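Local coordinates for protein cytochrome P450 (Picrophilus torridus, PDB 2RFB) that probably acts as a heme-dependent monooxygenase that inserts one atom of molecular oxygen into its substrates, at residues A[87-91]-A[92-96]; A[319-323]-A[324-328]; A[249-252]-A[253-257]; A[100-103]-A[104-108]. All blocks are in the same frame, centred on the assembly; numbering follows the deposited sequence.

Contact 1: A[87-91]-A[92-96]; sequences KNIDN and KDIIS
Lys-92 doubles back over Ile-89 and Asn-88, so that its side chain follows the carbonyl oxygens of the preceding loop from root to tip. Its CB sits 3.0 Å from Ile-89 O. CG keeps beside the same oxygen, with Asp-90 O as its second neighbour; it stands anti to the carbonyl carbon of Lys-92 (chi1 -70°), which directs the chain back along the loop. The rest of the chain is extended. CD is near both Ile-89 O and Asn-88 O, and CE follows the latter. NZ ends 3.9 Å from Asn-88 O, too far for a bond, although the carbonyl dipole may still attract the ammonium group. The backbone beneath is a type II beta turn from Ile-89 to Lys-92, part of the link between helix 75-86 and helix 94-99, and is closed by Lys-92 N to Ile-89 O at 2.9 Å. Asn-91 takes the third position with a positive phi of 78°, as this turn type requires. Next comes the N-cap of the following helix: Asp-93 OD1 accepts from Ile-95 N (3.1 Å), met from above the carboxylate plane, while the bond from Ser-96 N to Asp-93 OD2 is weak. Asp-93 OD1 also receives Leu-340 N, tying the helix start to the C-terminal part of the chain. On the buried side, Ile-89 CD1 meets Ile-94 CD1 at 3.8 Å, the two side chains crossing at about a right angle. Ile-89 also packs on Phe-316, and Ile-94 on Ile-201 of helix 175-206.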
loop_
_atom_site.group_PDB
_atom_site.type_symbol
_atom_site.label_atom_id
_atom_site.label_comp_id
_atom_site.label_asym_id
_atom_site.label_seq_id
_atom_site.Cartn_x
_atom_site.Cartn_y
_atom_site.Cartn_z
ATOM N N LYS A 87 -19.354 -6.990 11.921
ATOM C CA LYS A 87 -20.529 -7.509 12.657
ATOM C C LYS A 87 -21.779 -6.677 12.499
ATOM O O LYS A 87 -22.890 -7.202 12.454
ATOM C CB LYS A 87 -20.242 -7.538 14.164
ATOM C CG LYS A 87 -20.054 -8.884 14.798
ATOM C CD LYS A 87 -19.820 -8.667 16.294
ATOM C CE LYS A 87 -19.618 -9.971 17.043
ATOM N NZ LYS A 87 -19.998 -9.826 18.493
ATOM N N ASN A 88 -21.571 -5.372 12.455
ATOM C CA ASN A 88 -22.612 -4.407 12.740
ATOM C C ASN A 88 -22.285 -3.165 11.955
ATOM O O ASN A 88 -22.161 -2.066 12.511
ATOM C CB ASN A 88 -22.570 -4.064 14.220
ATOM C CG ASN A 88 -21.144 -3.804 14.717
ATOM O OD1 ASN A 88 -20.155 -3.838 13.936
ATOM N ND2 ASN A 88 -21.020 -3.573 16.037
ATOM N N ILE A 89 -22.094 -3.351 10.660
ATOM C CA ILE A 89 -21.610 -2.289 9.850
ATOM C C ILE A 89 -22.764 -1.803 9.023
ATOM O O ILE A 89 -22.756 -0.684 8.549
ATOM C CB ILE A 89 -20.472 -2.795 8.946
ATOM C CG1 ILE A 89 -19.598 -1.660 8.496
ATOM C CG2 ILE A 89 -21.010 -3.549 7.757
ATOM C CD1 ILE A 89 -18.608 -2.158 7.545
ATOM N N ASP A 90 -23.765 -2.659 8.860
ATOM C CA ASP A 90 -24.880 -2.348 7.998
ATOM C C ASP A 90 -25.297 -0.883 8.108
ATOM O O ASP A 90 -25.360 -0.314 9.209
ATOM C CB ASP A 90 -26.064 -3.275 8.305
ATOM C CG ASP A 90 -25.713 -4.723 8.096
ATOM O OD1 ASP A 90 -25.944 -5.241 6.963
ATOM O OD2 ASP A 90 -25.154 -5.312 9.062
ATOM N N ASN A 91 -25.553 -0.284 6.946
ATOM C CA ASN A 91 -26.065 1.084 6.842
ATOM C C ASN A 91 -25.042 2.164 7.052
ATOM O O ASN A 91 -25.362 3.337 6.881
ATOM C CB ASN A 91 -27.185 1.311 7.823
ATOM C CG ASN A 91 -28.502 1.053 7.222
ATOM O OD1 ASN A 91 -28.947 1.818 6.346
ATOM N ND2 ASN A 91 -29.172 -0.009 7.678
ATOM N N LYS A 92 -23.827 1.765 7.410
ATOM C CA LYS A 92 -22.764 2.706 7.746
ATOM C C LYS A 92 -21.809 2.874 6.620
ATOM O O LYS A 92 -21.902 2.167 5.618
ATOM C CB LYS A 92 -21.995 2.234 8.977
ATOM C CG LYS A 92 -22.857 2.356 10.232
ATOM C CD LYS A 92 -22.258 1.644 11.386
ATOM C CE LYS A 92 -23.247 1.701 12.539
ATOM N NZ LYS A 92 -22.545 1.552 13.843
ATOM N N ASP A 93 -20.881 3.810 6.806
ATOM C CA ASP A 93 -19.812 4.075 5.865
ATOM C C ASP A 93 -18.800 2.960 5.957
ATOM O O ASP A 93 -18.125 2.819 6.976
ATOM C CB ASP A 93 -19.117 5.440 6.106
ATOM C CG ASP A 93 -17.944 5.693 5.107
ATOM O OD1 ASP A 93 -17.830 5.004 4.073
ATOM O OD2 ASP A 93 -17.106 6.569 5.344
ATOM N N ILE A 94 -18.691 2.169 4.895
ATOM C CA ILE A 94 -17.844 0.976 4.912
ATOM C C ILE A 94 -16.355 1.345 4.966
ATOM O O ILE A 94 -15.504 0.564 5.404
ATOM C CB ILE A 94 -18.032 0.166 3.616
ATOM C CG1 ILE A 94 -19.515 -0.124 3.319
ATOM C CG2 ILE A 94 -17.217 -1.071 3.669
ATOM C CD1 ILE A 94 -20.176 -1.130 4.205
ATOM N N ILE A 95 -16.026 2.508 4.418
ATOM C CA ILE A 95 -14.657 2.990 4.430
ATOM C C ILE A 95 -14.283 3.381 5.867
ATOM O O ILE A 95 -13.423 2.750 6.481
ATOM C CB ILE A 95 -14.490 4.145 3.418
ATOM C CG1 ILE A 95 -14.909 3.638 2.032
ATOM C CG2 ILE A 95 -13.080 4.850 3.528
ATOM C CD1 ILE A 95 -13.935 2.643 1.297
ATOM N N SER A 96 -14.940 4.354 6.447
ATOM C CA SER A 96 -14.441 4.756 7.740
ATOM C C SER A 96 -14.663 3.764 8.903
ATOM O O SER A 96 -13.949 3.810 9.895
ATOM C CB SER A 96 -14.951 6.137 8.098
ATOM O OG SER A 96 -16.237 5.967 8.556
#

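Contact 2: A[319-323]-A[324-328]; sequences IKIDY and KKSRL
Asp-322 and Ser-326 meet through the backbone oxygen of the aspartate, which Ser-326 OG approaches from one face of the carbonyl plane and Lys-325 N from the other. Ser-326 OG donates to Asp-322 O at a short 2.5 Å, and Lys-325 N reaches the same atom at 3.3 Å; both donors stand well out of the plane. Ser-326 N adds a weak third bond. The carboxylate of Asp-322, with CG anti to its backbone N (chi1 -178°), swings over the turn, and Lys-324 N meets OD1 head-on at 2.9 Å, nearly in line with the C-O bond. This is an Asx turn, nested inside the beta turn that Lys-325 N to Asp-322 O closes, and together they lead the loop after helix 298-315 into strand 327-328. The side chain of Lys-325 crosses that of Asp-322 obliquely and brings NZ to OD2, probably as a salt bridge, though the two atoms are modelled too close and the pairing is doubtful. Ile-321 CG2 packs against Ser-326 OG at 3.7 Å and also lies over one face of the Tyr-323 ring, 3.4 Å above its plane and offset toward the rim. That ring turns its hydroxyl to the hydroxyl of Tyr-337. Ser-326 OG has a second partner in Phe-341 N, so replacing the serine by an alanine would probably leave this amide without its acceptor and strip Asp-322 O of the donor on one face. Backbone bonds between Arg-327 and both Asp-338 and Lys-339 set the emerging strand beside the C-terminal region.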
loop_
_atom_site.group_PDB
_atom_site.type_symbol
_atom_site.label_atom_id
_atom_site.label_comp_id
_atom_site.label_asym_id
_atom_site.label_seq_id
_atom_site.Cartn_x
_atom_site.Cartn_y
_atom_site.Cartn_z
ATOM N N ILE A 319 -24.957 -6.691 -2.980
ATOM C CA ILE A 319 -23.972 -5.617 -2.869
ATOM C C ILE A 319 -24.137 -4.591 -4.005
ATOM O O ILE A 319 -23.600 -4.782 -5.061
ATOM C CB ILE A 319 -22.517 -6.226 -2.799
ATOM C CG1 ILE A 319 -22.398 -7.062 -1.521
ATOM C CG2 ILE A 319 -21.386 -5.150 -2.918
ATOM C CD1 ILE A 319 -21.026 -7.504 -1.182
ATOM N N LYS A 320 -24.931 -3.544 -3.780
ATOM C CA LYS A 320 -25.043 -2.368 -4.671
ATOM C C LYS A 320 -24.451 -1.160 -3.971
ATOM O O LYS A 320 -24.786 -0.868 -2.819
ATOM C CB LYS A 320 -26.500 -2.006 -5.001
ATOM C CG LYS A 320 -27.417 -3.130 -5.467
ATOM C CD LYS A 320 -28.898 -2.747 -5.281
ATOM C CE LYS A 320 -29.821 -4.009 -5.279
ATOM N NZ LYS A 320 -29.402 -5.090 -4.279
ATOM N N ILE A 321 -23.588 -0.434 -4.649
ATOM C CA ILE A 321 -23.025 0.766 -4.064
ATOM C C ILE A 321 -24.034 1.881 -4.213
ATOM O O ILE A 321 -24.568 2.074 -5.274
ATOM C CB ILE A 321 -21.735 1.158 -4.753
ATOM C CG1 ILE A 321 -20.589 0.233 -4.307
ATOM C CG2 ILE A 321 -21.436 2.660 -4.493
ATOM C CD1 ILE A 321 -19.194 0.481 -5.002
ATOM N N ASP A 322 -24.322 2.608 -3.148
ATOM C CA ASP A 322 -25.233 3.747 -3.294
ATOM C C ASP A 322 -24.493 4.990 -3.758
ATOM O O ASP A 322 -23.866 5.660 -2.965
ATOM C CB ASP A 322 -25.974 4.055 -2.002
ATOM C CG ASP A 322 -26.947 5.196 -2.156
ATOM O OD1 ASP A 322 -26.875 5.964 -3.148
ATOM O OD2 ASP A 322 -27.810 5.341 -1.273
ATOM N N TYR A 323 -24.637 5.334 -5.026
ATOM C CA TYR A 323 -23.856 6.424 -5.596
ATOM C C TYR A 323 -24.356 7.842 -5.329
ATOM O O TYR A 323 -23.693 8.809 -5.730
ATOM C CB TYR A 323 -23.665 6.199 -7.114
ATOM C CG TYR A 323 -22.454 5.344 -7.349
ATOM C CD1 TYR A 323 -22.577 4.014 -7.734
ATOM C CD2 TYR A 323 -21.181 5.844 -7.091
ATOM C CE1 TYR A 323 -21.460 3.235 -7.900
ATOM C CE2 TYR A 323 -20.062 5.063 -7.269
ATOM C CZ TYR A 323 -20.223 3.764 -7.661
ATOM O OH TYR A 323 -19.109 2.990 -7.828
ATOM N N LYS A 324 -25.521 7.966 -4.690
ATOM C CA LYS A 324 -26.037 9.250 -4.262
ATOM C C LYS A 324 -25.411 9.686 -2.924
ATOM O O LYS A 324 -25.706 10.776 -2.435
ATOM C CB LYS A 324 -27.564 9.193 -4.142
ATOM C CG LYS A 324 -28.280 9.302 -5.468
ATOM C CD LYS A 324 -29.748 8.940 -5.338
ATOM C CE LYS A 324 -30.490 9.069 -6.683
ATOM N NZ LYS A 324 -30.174 7.895 -7.540
ATOM N N LYS A 325 -24.605 8.804 -2.314
ATOM C CA LYS A 325 -23.861 9.112 -1.086
ATOM C C LYS A 325 -22.383 8.716 -1.172
ATOM O O LYS A 325 -21.598 9.161 -0.366
ATOM C CB LYS A 325 -24.477 8.424 0.118
ATOM C CG LYS A 325 -25.962 8.151 -0.012
ATOM C CD LYS A 325 -26.635 8.050 1.321
ATOM C CE LYS A 325 -27.955 7.346 1.166
ATOM N NZ LYS A 325 -27.527 5.972 0.793
ATOM N N SER A 326 -21.986 7.908 -2.134
ATOM C CA SER A 326 -20.616 7.453 -2.171
ATOM C C SER A 326 -19.850 8.252 -3.197
ATOM O O SER A 326 -20.420 8.669 -4.191
ATOM C CB SER A 326 -20.528 5.947 -2.512
ATOM O OG SER A 326 -21.598 5.252 -1.906
ATOM N N ARG A 327 -18.561 8.441 -2.972
ATOM C CA ARG A 327 -17.777 9.277 -3.832
ATOM C C ARG A 327 -16.424 8.691 -3.884
ATOM O O ARG A 327 -15.952 8.163 -2.895
ATOM C CB ARG A 327 -17.626 10.703 -3.306
ATOM C CG ARG A 327 -18.857 11.562 -3.314
ATOM C CD ARG A 327 -19.536 11.692 -4.702
ATOM N NE ARG A 327 -20.835 11.037 -4.642
ATOM C CZ ARG A 327 -22.017 11.627 -4.723
ATOM N NH1 ARG A 327 -22.134 12.930 -4.947
ATOM N NH2 ARG A 327 -23.092 10.873 -4.601
ATOM N N LEU A 328 -15.807 8.806 -5.057
ATOM C CA LEU A 328 -14.452 8.428 -5.239
ATOM C C LEU A 328 -13.583 9.484 -4.652
ATOM O O LEU A 328 -13.959 10.613 -4.606
ATOM C CB LEU A 328 -14.173 8.258 -6.736
ATOM C CG LEU A 328 -14.793 7.000 -7.365
ATOM C CD1 LEU A 328 -14.393 7.009 -8.839
ATOM C CD2 LEU A 328 -14.383 5.641 -6.657
#

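Contact 3: A[249-252]-A[253-257]; sequences KKIK and KGDQV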
loop_
_atom_site.group_PDB
_atom_site.type_symbol
_atom_site.label_atom_id
_atom_site.label_comp_id
_atom_site.label_asym_id
_atom_site.label_seq_id
_atom_site.Cartn_x
_atom_site.Cartn_y
_atom_site.Cartn_z
ATOM N N LYS A 249 14.425 7.437 -27.112
ATOM C CA LYS A 249 14.484 8.760 -26.499
ATOM C C LYS A 249 15.570 8.719 -25.452
ATOM O O LYS A 249 15.574 7.799 -24.617
ATOM C CB LYS A 249 13.172 9.034 -25.743
ATOM C CG LYS A 249 11.894 9.044 -26.590
ATOM C CD LYS A 249 11.987 10.112 -27.689
ATOM C CE LYS A 249 10.684 10.913 -27.748
ATOM N NZ LYS A 249 10.956 12.275 -28.332
ATOM N N LYS A 250 16.449 9.720 -25.456
ATOM C CA LYS A 250 17.400 9.926 -24.360
ATOM C C LYS A 250 16.740 10.550 -23.132
ATOM O O LYS A 250 16.303 11.688 -23.186
ATOM C CB LYS A 250 18.544 10.815 -24.817
ATOM C CG LYS A 250 19.769 10.792 -23.926
ATOM C CD LYS A 250 21.008 11.109 -24.776
ATOM C CE LYS A 250 22.322 10.889 -24.025
ATOM N NZ LYS A 250 23.452 11.199 -24.942
ATOM N N ILE A 251 16.648 9.775 -22.045
ATOM C CA ILE A 251 16.307 10.275 -20.711
ATOM C C ILE A 251 17.608 10.731 -20.067
ATOM O O ILE A 251 18.457 9.893 -19.735
ATOM C CB ILE A 251 15.734 9.160 -19.804
ATOM C CG1 ILE A 251 14.757 8.252 -20.576
ATOM C CG2 ILE A 251 15.157 9.732 -18.456
ATOM C CD1 ILE A 251 13.366 8.828 -20.777
ATOM N N LYS A 252 17.788 12.044 -19.919
ATOM C CA LYS A 252 19.050 12.574 -19.395
ATOM C C LYS A 252 19.172 12.389 -17.887
ATOM O O LYS A 252 18.170 12.285 -17.174
ATOM C CB LYS A 252 19.208 14.051 -19.743
ATOM C CG LYS A 252 19.312 14.347 -21.226
ATOM C CD LYS A 252 19.870 15.749 -21.458
ATOM C CE LYS A 252 19.412 16.353 -22.806
ATOM N NZ LYS A 252 17.915 16.572 -22.794
ATOM N N LYS A 253 20.415 12.343 -17.417
ATOM C CA LYS A 253 20.718 12.368 -15.994
ATOM C C LYS A 253 20.004 13.562 -15.314
ATOM O O LYS A 253 20.104 14.702 -15.781
ATOM C CB LYS A 253 22.239 12.451 -15.834
ATOM C CG LYS A 253 22.760 12.331 -14.412
ATOM C CD LYS A 253 24.263 12.607 -14.423
ATOM C CE LYS A 253 24.850 12.635 -13.005
ATOM N NZ LYS A 253 26.276 13.161 -13.091
ATOM N N GLY A 254 19.268 13.284 -14.240
ATOM C CA GLY A 254 18.536 14.302 -13.483
ATOM C C GLY A 254 17.028 14.321 -13.701
ATOM O O GLY A 254 16.263 14.829 -12.860
ATOM N N ASP A 255 16.604 13.768 -14.840
ATOM C CA ASP A 255 15.230 13.829 -15.295
ATOM C C ASP A 255 14.359 13.022 -14.369
ATOM O O ASP A 255 14.684 11.891 -14.030
ATOM C CB ASP A 255 15.101 13.302 -16.734
ATOM C CG ASP A 255 15.485 14.332 -17.781
ATOM O OD1 ASP A 255 15.790 13.949 -18.941
ATOM O OD2 ASP A 255 15.467 15.535 -17.462
ATOM N N GLN A 256 13.260 13.620 -13.942
ATOM C CA GLN A 256 12.266 12.885 -13.201
ATOM C C GLN A 256 11.492 11.957 -14.167
ATOM O O GLN A 256 11.235 12.301 -15.332
ATOM C CB GLN A 256 11.312 13.838 -12.504
ATOM C CG GLN A 256 10.257 13.111 -11.718
ATOM C CD GLN A 256 9.338 14.063 -10.981
ATOM O OE1 GLN A 256 9.499 15.285 -11.058
ATOM N NE2 GLN A 256 8.372 13.512 -10.268
ATOM N N VAL A 257 11.142 10.789 -13.660
ATOM C CA VAL A 257 10.513 9.751 -14.438
ATOM C C VAL A 257 9.319 9.239 -13.685
ATOM O O VAL A 257 9.463 8.645 -12.604
ATOM C CB VAL A 257 11.471 8.599 -14.654
ATOM C CG1 VAL A 257 10.763 7.487 -15.363
ATOM C CG2 VAL A 257 12.625 9.057 -15.533
#
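The type II beta turn from Lys-252 to Asp-255 carries the chain from strand 249-251, the hairpin partner of strand 244-246, into strand 256-259, and its two end residues grip each other twice. Asp-255 N donates to Lys-252 O at 3.2 Å, a fairly straight bond of 160° that closes the turn. In return Lys-252 N donates to Asp-255 OD1 at 2.9 Å, approaching from above the carboxylate plane. With CG beside its own backbone N (chi1 -81°), the Asp-255 side chain bends back over the mouth of the turn. OD1 also receives a weak bond from Trp-13 NE1. Lys-252 NZ, 5.1 Å from Asp-255 OD1, makes no contact with it but may add some electrostatic attraction. An alanine in place of Asp-255 would keep the turn-closing backbone bond but is likely to leave Lys-252 N without its acceptor and Trp-13 NE1 without its weak one. Gly-254 occupies the third position with a positive phi of 105°, where a side chain would press on the carbonyl oxygen of Lys-253. Lys-253 N bonds to Asp-243 OD2, tying the turn to the loop before strand 244-246. Below the polar pair, Ile-251 CG2 touches Val-257 CG2 at 3.9 Å, the side chains crossing at about a right angle, and lies 4.0 Å from Asp-255 CB. Ile-251 rests on Trp-13, and Val-257 reaches Val-15 and the heme-binding Arg-238. The arrangement is a tight, glycine-containing turn between two small sheets in the beta-rich part of the cytochrome P450 fold.

Contact 4: A[100-103]-A[104-108]; sequences VRLP and VNIIS
Asn-105 folds back on Arg-101 in the first turns of helix 101-111, a largely buried element of the P450 helical region that brings Ile-107 to about 4 Å from the heme. Polar contacts come first. Arg-101 O takes two bonds from Asn-105, the helical one from N at 3.1 Å and another from ND2 at 2.8 Å, which arrive from opposite faces of the carbonyl plane. The oxygen lies almost in the amide plane of Asn-105, so this bond helps to fix the rotation of the carboxamide. Further backbone bonds run from Ile-106 N to Leu-102 O (3.2 Å) and from Ile-107 N to Pro-103 O (3.0 Å). Pro-103, which has no N-H to offer, fits readily into the opening turn. One turn on, Ser-108 OG donates to Asn-105 O. Van der Waals contacts follow the same spacing: Val-104 CG1, placed between its backbone N and carbonyl carbon (chi1 73°), packs against Arg-101 O and Val-100 O, and Ile-106 CG1 lies beside Leu-102 O; the apolar pair is Ile-106 CG1 with Leu-102 CD1 at 4.4 Å. Around them, Leu-102, Pro-103 and Ile-106 pack on Glu-304 of helix 298-315, Pro-103 reaches Asn-190 and Thr-194 of helix 175-206, and Val-104 touches Ser-125 of helix 118-129. Charge and solvent meet at the more exposed side, where the Arg-101 guanidinium forms a salt bridge through NH2 with Glu-97. A water in the guanidinium plane accepts from Arg-101 NH1 at 3.1 Å and, weakly, from Asn-105 ND2 at 3.5 Å.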
loop_
_atom_site.group_PDB
_atom_site.type_symbol
_atom_site.label_atom_id
_atom_site.label_comp_id
_atom_site.label_asym_id
_atom_site.label_seq_id
_atom_site.Cartn_x
_atom_site.Cartn_y
_atom_site.Cartn_z
ATOM N N VAL A 100 -10.893 1.528 6.810
ATOM C CA VAL A 100 -9.801 2.259 7.497
ATOM C C VAL A 100 -9.387 1.565 8.799
ATOM O O VAL A 100 -8.234 1.615 9.196
ATOM C CB VAL A 100 -10.220 3.736 7.826
ATOM C CG1 VAL A 100 -9.475 4.354 9.089
ATOM C CG2 VAL A 100 -10.081 4.627 6.624
ATOM N N ARG A 101 -10.323 0.942 9.495
ATOM C CA ARG A 101 -10.011 0.491 10.854
ATOM C C ARG A 101 -9.247 -0.827 10.876
ATOM O O ARG A 101 -8.518 -1.147 11.856
ATOM C CB ARG A 101 -11.280 0.374 11.712
ATOM C CG ARG A 101 -12.066 1.680 11.900
ATOM C CD ARG A 101 -12.623 1.774 13.337
ATOM N NE ARG A 101 -14.071 1.639 13.438
ATOM C CZ ARG A 101 -14.737 1.132 14.491
ATOM N NH1 ARG A 101 -14.101 0.657 15.563
ATOM N NH2 ARG A 101 -16.058 1.076 14.457
ATOM N N LEU A 102 -9.452 -1.602 9.824
ATOM C CA LEU A 102 -8.921 -2.944 9.757
ATOM C C LEU A 102 -7.396 -2.885 9.676
ATOM O O LEU A 102 -6.729 -3.393 10.558
ATOM C CB LEU A 102 -9.556 -3.748 8.597
ATOM C CG LEU A 102 -8.899 -5.105 8.278
ATOM C CD1 LEU A 102 -9.328 -6.189 9.257
ATOM C CD2 LEU A 102 -9.216 -5.551 6.861
ATOM N N PRO A 103 -6.834 -2.259 8.634
ATOM C CA PRO A 103 -5.364 -2.177 8.467
ATOM C C PRO A 103 -4.668 -1.474 9.637
ATOM O O PRO A 103 -3.561 -1.854 10.010
ATOM C CB PRO A 103 -5.207 -1.373 7.177
ATOM C CG PRO A 103 -6.518 -0.537 7.109
ATOM C CD PRO A 103 -7.526 -1.596 7.513
ATOM N N VAL A 104 -5.321 -0.508 10.275
ATOM C CA VAL A 104 -4.696 0.136 11.410
ATOM C C VAL A 104 -4.634 -0.738 12.656
ATOM O O VAL A 104 -3.737 -0.581 13.457
ATOM C CB VAL A 104 -5.286 1.582 11.698
ATOM C CG1 VAL A 104 -6.658 1.545 12.293
ATOM C CG2 VAL A 104 -4.353 2.357 12.613
ATOM N N ASN A 105 -5.597 -1.638 12.852
ATOM C CA ASN A 105 -5.512 -2.618 13.960
ATOM C C ASN A 105 -4.424 -3.649 13.707
ATOM O O ASN A 105 -3.673 -3.999 14.603
ATOM C CB ASN A 105 -6.826 -3.329 14.141
ATOM C CG ASN A 105 -7.761 -2.603 15.123
ATOM O OD1 ASN A 105 -7.616 -2.735 16.335
ATOM N ND2 ASN A 105 -8.730 -1.871 14.604
ATOM N N ILE A 106 -4.323 -4.115 12.460
ATOM C CA ILE A 106 -3.430 -5.203 12.143
ATOM C C ILE A 106 -2.002 -4.706 12.286
ATOM O O ILE A 106 -1.150 -5.388 12.888
ATOM C CB ILE A 106 -3.649 -5.729 10.678
ATOM C CG1 ILE A 106 -5.080 -6.235 10.475
ATOM C CG2 ILE A 106 -2.666 -6.841 10.345
ATOM C CD1 ILE A 106 -5.630 -6.948 11.699
ATOM N N ILE A 107 -1.753 -3.510 11.760
ATOM C CA ILE A 107 -0.428 -2.960 11.786
ATOM C C ILE A 107 0.039 -2.626 13.208
ATOM O O ILE A 107 1.196 -2.887 13.569
ATOM C CB ILE A 107 -0.290 -1.831 10.741
ATOM C CG1 ILE A 107 0.829 -2.181 9.759
ATOM C CG2 ILE A 107 -0.116 -0.475 11.348
ATOM C CD1 ILE A 107 2.173 -1.848 10.233
ATOM N N SER A 108 -0.846 -2.131 14.064
ATOM C CA SER A 108 -0.422 -1.963 15.438
ATOM C C SER A 108 -0.053 -3.291 16.121
ATOM O O SER A 108 0.809 -3.321 17.038
ATOM C CB SER A 108 -1.491 -1.265 16.237
ATOM O OG SER A 108 -2.533 -2.164 16.565
HETATM O O HOH W 1 -11.024 0.463 15.751
#

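How the contacts relate
Along the chain the order is contact 1, contact 4, contact 3, contact 2. Contact 1 leads into helix 94-99 and contact 4 lies on the next helix, 101-111; their centres are 16 Å apart, and Ile-95 O probably accepts a hydrogen bond from Val-100 N at 2.8 Å. Contact 2 comes late in sequence yet lies 13 Å from contact 1, centre to centre; both pack against helix 175-206 and bond to the C-terminal region, at Leu-340 and Phe-341. Contact 3 stands apart in the beta-rich part, its centre 39 to 46 Å from the others, and reaches the heme only indirectly, Val-257 packing on Arg-238, whereas Ile-107 of contact 4 lies beside it.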